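Local coordinates for protein ABC transporter (Caldanaerobius, PDB 4G68) that probably serves as the extracellular solute-binding component of an ABC transporter, delivering xylan-derived sugars for uptake in a thermophilic bacterium, at residues E214-T220 and N232-A238. Sequence-based numbering, arbitrary orientation.
Sequences EGGVQLT and NQAFTDA
The side chains of Asn232 and Leu219 approach from opposite directions, the amide lying against both leucine methyls: OD1 lies 3.9 Å from Leu219 CD2, and ND2 stands near CD1. With CG anti to the backbone N (chi1 173°), the amide reaches Ala234, whose N donates to Asn232 OD1 at 2.9 Å, in the carbonyl plane; this makes Asn232 the N-cap of helix 233-248. Replacing this asparagine by an alanine is likely to leave the Ala234 N-H without its capping acceptor and the leucine methyls without the amide beside them. Ala234 O, which accepts from Ala238 N, lies 3.3 Å from Glu214 CB. Ala234 CB rests against both Gly215 CA and Leu219 CD2, 3.8 Å from each. It packs where helix 201-215 ends and helix 217-224 begins, the break falling at Gly216, with positive phi, in the helical part of a periplasmic-binding-protein fold. Phe235 starts away from this turn, but its ring swings back so that Thr220 CA meets its edge in plane, 3.9 Å from CZ, while Leu219 CG approaches CE1. The ring also meets that of Trp392, their planes about 50° apart. Asp237 is crossed at about a right angle by Glu214, whose OE2 comes within 3.6 Å of Asp237 CB and forms a salt bridge with Lys241, which probably offsets the like charge of the aspartate. Ala238 CB packs against Glu214 CG at 3.9 Å.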
ATOM      1  N   GLU C 214     -14.290 -12.846   1.369  1.00 24.50           N
ATOM      2  CA  GLU C 214     -15.567 -13.476   0.876  1.00 22.66           C
ATOM      3  C   GLU C 214     -15.348 -14.555  -0.190  1.00 25.51           C
ATOM      4  O   GLU C 214     -16.003 -15.622  -0.192  1.00 22.09           O
ATOM      5  CB  GLU C 214     -16.550 -12.456   0.302  1.00 23.33           C
ATOM      6  CG  GLU C 214     -17.134 -11.388   1.257  1.00 25.07           C
ATOM      7  CD  GLU C 214     -18.280 -11.905   2.132  1.00 27.90           C
ATOM      8  OE1 GLU C 214     -18.295 -13.115   2.478  1.00 29.57           O
ATOM      9  OE2 GLU C 214     -19.147 -11.082   2.526  1.00 27.05           O
ATOM     10  N   GLY C 215     -14.438 -14.275  -1.110  1.00 25.81           N
ATOM     11  CA  GLY C 215     -14.276 -15.092  -2.332  1.00 23.53           C
ATOM     12  C   GLY C 215     -12.991 -15.913  -2.397  1.00 28.47           C
ATOM     13  O   GLY C 215     -12.924 -16.847  -3.181  1.00 27.59           O
ATOM     14  N   GLY C 216     -11.987 -15.570  -1.578  1.00 25.14           N
ATOM     15  CA  GLY C 216     -10.623 -16.110  -1.675  1.00 25.46           C
ATOM     16  C   GLY C 216      -9.741 -15.502  -2.762  1.00 25.24           C
ATOM     17  O   GLY C 216     -10.239 -14.755  -3.589  1.00 20.79           O
ATOM     18  N   VAL C 217      -8.427 -15.858  -2.771  1.00 22.11           N
ATOM     19  CA  VAL C 217      -7.447 -15.236  -3.651  1.00 23.75           C
ATOM     20  C   VAL C 217      -7.652 -15.511  -5.138  1.00 22.76           C
ATOM     21  O   VAL C 217      -7.323 -14.643  -5.996  1.00 20.88           O
ATOM     22  CB  VAL C 217      -5.960 -15.458  -3.216  1.00 23.74           C
ATOM     23  CG1 VAL C 217      -5.510 -16.903  -3.300  1.00 27.54           C
ATOM     24  CG2 VAL C 217      -5.041 -14.501  -3.958  1.00 26.61           C
ATOM     25  N   GLN C 218      -8.046 -16.759  -5.436  1.00 24.60           N
ATOM     26  CA  GLN C 218      -8.130 -17.193  -6.801  1.00 26.29           C
ATOM     27  C   GLN C 218      -9.237 -16.400  -7.507  1.00 27.07           C
ATOM     28  O   GLN C 218      -9.079 -15.988  -8.665  1.00 30.20           O
ATOM     29  CB  GLN C 218      -8.376 -18.710  -6.926  1.00 30.33           C
ATOM     30  CG  GLN C 218      -8.142 -19.219  -8.340  1.00 31.75           C
ATOM     31  CD  GLN C 218      -6.773 -18.772  -8.865  1.00 36.45           C
ATOM     32  OE1 GLN C 218      -5.742 -18.991  -8.212  1.00 35.98           O
ATOM     33  NE2 GLN C 218      -6.761 -18.077 -10.011  1.00 36.34           N
ATOM     34  N   LEU C 219     -10.349 -16.163  -6.826  1.00 25.14           N
ATOM     35  CA  LEU C 219     -11.488 -15.525  -7.480  1.00 24.91           C
ATOM     36  C   LEU C 219     -11.246 -14.030  -7.754  1.00 23.55           C
ATOM     37  O   LEU C 219     -11.734 -13.512  -8.767  1.00 21.13           O
ATOM     38  CB  LEU C 219     -12.786 -15.729  -6.671  1.00 25.40           C
ATOM     39  CG  LEU C 219     -14.057 -14.959  -7.129  1.00 26.89           C
ATOM     40  CD1 LEU C 219     -14.536 -15.395  -8.524  1.00 26.36           C
ATOM     41  CD2 LEU C 219     -15.181 -15.093  -6.098  1.00 25.93           C
ATOM     42  N   THR C 220     -10.582 -13.320  -6.805  1.00 21.23           N
ATOM     43  CA  THR C 220     -10.108 -11.975  -7.032  1.00 21.11           C
ATOM     44  C   THR C 220      -9.171 -11.936  -8.272  1.00 23.37           C
ATOM     45  O   THR C 220      -9.403 -11.165  -9.232  1.00 20.35           O
ATOM     46  CB  THR C 220      -9.360 -11.464  -5.783  1.00 24.07           C
ATOM     47  OG1 THR C 220     -10.330 -11.099  -4.778  1.00 20.91           O
ATOM     48  CG2 THR C 220      -8.492 -10.268  -6.124  1.00 20.29           C
ATOM     49  N   ASN C 232     -20.536 -11.313  -9.227  1.00 35.65           N
ATOM     50  CA  ASN C 232     -20.521 -12.603  -8.574  1.00 37.85           C
ATOM     51  C   ASN C 232     -20.924 -12.340  -7.119  1.00 39.43           C
ATOM     52  O   ASN C 232     -20.574 -11.315  -6.553  1.00 35.86           O
ATOM     53  CB  ASN C 232     -19.097 -13.163  -8.675  1.00 41.35           C
ATOM     54  CG  ASN C 232     -18.890 -14.436  -7.875  1.00 48.73           C
ATOM     55  OD1 ASN C 232     -18.999 -14.445  -6.627  1.00 49.06           O
ATOM     56  ND2 ASN C 232     -18.558 -15.532  -8.580  1.00 46.83           N
ATOM     57  N   GLN C 233     -21.640 -13.273  -6.503  1.00 39.76           N
ATOM     58  CA  GLN C 233     -22.210 -13.040  -5.157  1.00 39.24           C
ATOM     59  C   GLN C 233     -21.163 -12.647  -4.086  1.00 36.45           C
ATOM     60  O   GLN C 233     -21.396 -11.756  -3.208  1.00 32.57           O
ATOM     61  CB  GLN C 233     -22.972 -14.284  -4.676  1.00 38.63           C
ATOM     62  CG  GLN C 233     -23.908 -14.012  -3.507  1.00 38.50           C
ATOM     63  CD  GLN C 233     -24.953 -12.978  -3.862  1.00 39.49           C
ATOM     64  OE1 GLN C 233     -25.082 -11.949  -3.196  1.00 43.91           O
ATOM     65  NE2 GLN C 233     -25.697 -13.241  -4.928  1.00 41.72           N
ATOM     66  N   ALA C 234     -20.017 -13.326  -4.150  1.00 35.57           N
ATOM     67  CA  ALA C 234     -18.948 -13.063  -3.190  1.00 31.19           C
ATOM     68  C   ALA C 234     -18.608 -11.585  -3.141  1.00 28.41           C
ATOM     69  O   ALA C 234     -18.349 -11.092  -2.060  1.00 24.28           O
ATOM     70  CB  ALA C 234     -17.706 -13.897  -3.491  1.00 30.25           C
ATOM     71  N   PHE C 235     -18.585 -10.927  -4.310  1.00 26.28           N
ATOM     72  CA  PHE C 235     -18.155  -9.519  -4.487  1.00 26.58           C
ATOM     73  C   PHE C 235     -19.303  -8.571  -4.152  1.00 27.40           C
ATOM     74  O   PHE C 235     -19.081  -7.511  -3.588  1.00 26.51           O
ATOM     75  CB  PHE C 235     -17.706  -9.230  -5.936  1.00 28.70           C
ATOM     76  CG  PHE C 235     -16.321  -9.722  -6.293  1.00 29.33           C
ATOM     77  CD1 PHE C 235     -15.562 -10.526  -5.421  1.00 31.38           C
ATOM     78  CD2 PHE C 235     -15.767  -9.396  -7.531  1.00 31.44           C
ATOM     79  CE1 PHE C 235     -14.284 -10.961  -5.776  1.00 31.53           C
ATOM     80  CE2 PHE C 235     -14.469  -9.825  -7.874  1.00 26.47           C
ATOM     81  CZ  PHE C 235     -13.735 -10.592  -7.013  1.00 28.11           C
ATOM     82  N   THR C 236     -20.524  -8.929  -4.553  1.00 25.93           N
ATOM     83  CA  THR C 236     -21.703  -8.204  -4.094  1.00 24.17           C
ATOM     84  C   THR C 236     -21.737  -8.275  -2.542  1.00 27.38           C
ATOM     85  O   THR C 236     -21.695  -7.210  -1.850  1.00 28.22           O
ATOM     86  CB  THR C 236     -23.009  -8.749  -4.728  1.00 26.54           C
ATOM     87  OG1 THR C 236     -22.798  -8.926  -6.131  1.00 27.21           O
ATOM     88  CG2 THR C 236     -24.173  -7.752  -4.563  1.00 20.15           C
ATOM     89  N   ASP C 237     -21.731  -9.505  -2.014  1.00 28.88           N
ATOM     90  CA  ASP C 237     -21.659  -9.770  -0.564  1.00 30.03           C
ATOM     91  C   ASP C 237     -20.580  -8.967   0.145  1.00 28.60           C
ATOM     92  O   ASP C 237     -20.816  -8.541   1.252  1.00 27.03           O
ATOM     93  CB  ASP C 237     -21.422 -11.241  -0.244  1.00 31.06           C
ATOM     94  CG  ASP C 237     -22.692 -12.115  -0.371  1.00 35.14           C
ATOM     95  OD1 ASP C 237     -23.841 -11.599  -0.535  1.00 32.14           O
ATOM     96  OD2 ASP C 237     -22.501 -13.361  -0.278  1.00 35.27           O
ATOM     97  N   ALA C 238     -19.399  -8.788  -0.481  1.00 30.64           N
ATOM     98  CA  ALA C 238     -18.399  -7.833   0.060  1.00 24.77           C
ATOM     99  C   ALA C 238     -18.892  -6.360   0.085  1.00 26.92           C
ATOM    100  O   ALA C 238     -18.666  -5.623   1.056  1.00 25.31           O
ATOM    101  CB  ALA C 238     -17.052  -7.955  -0.665  1.00 26.49           C
TER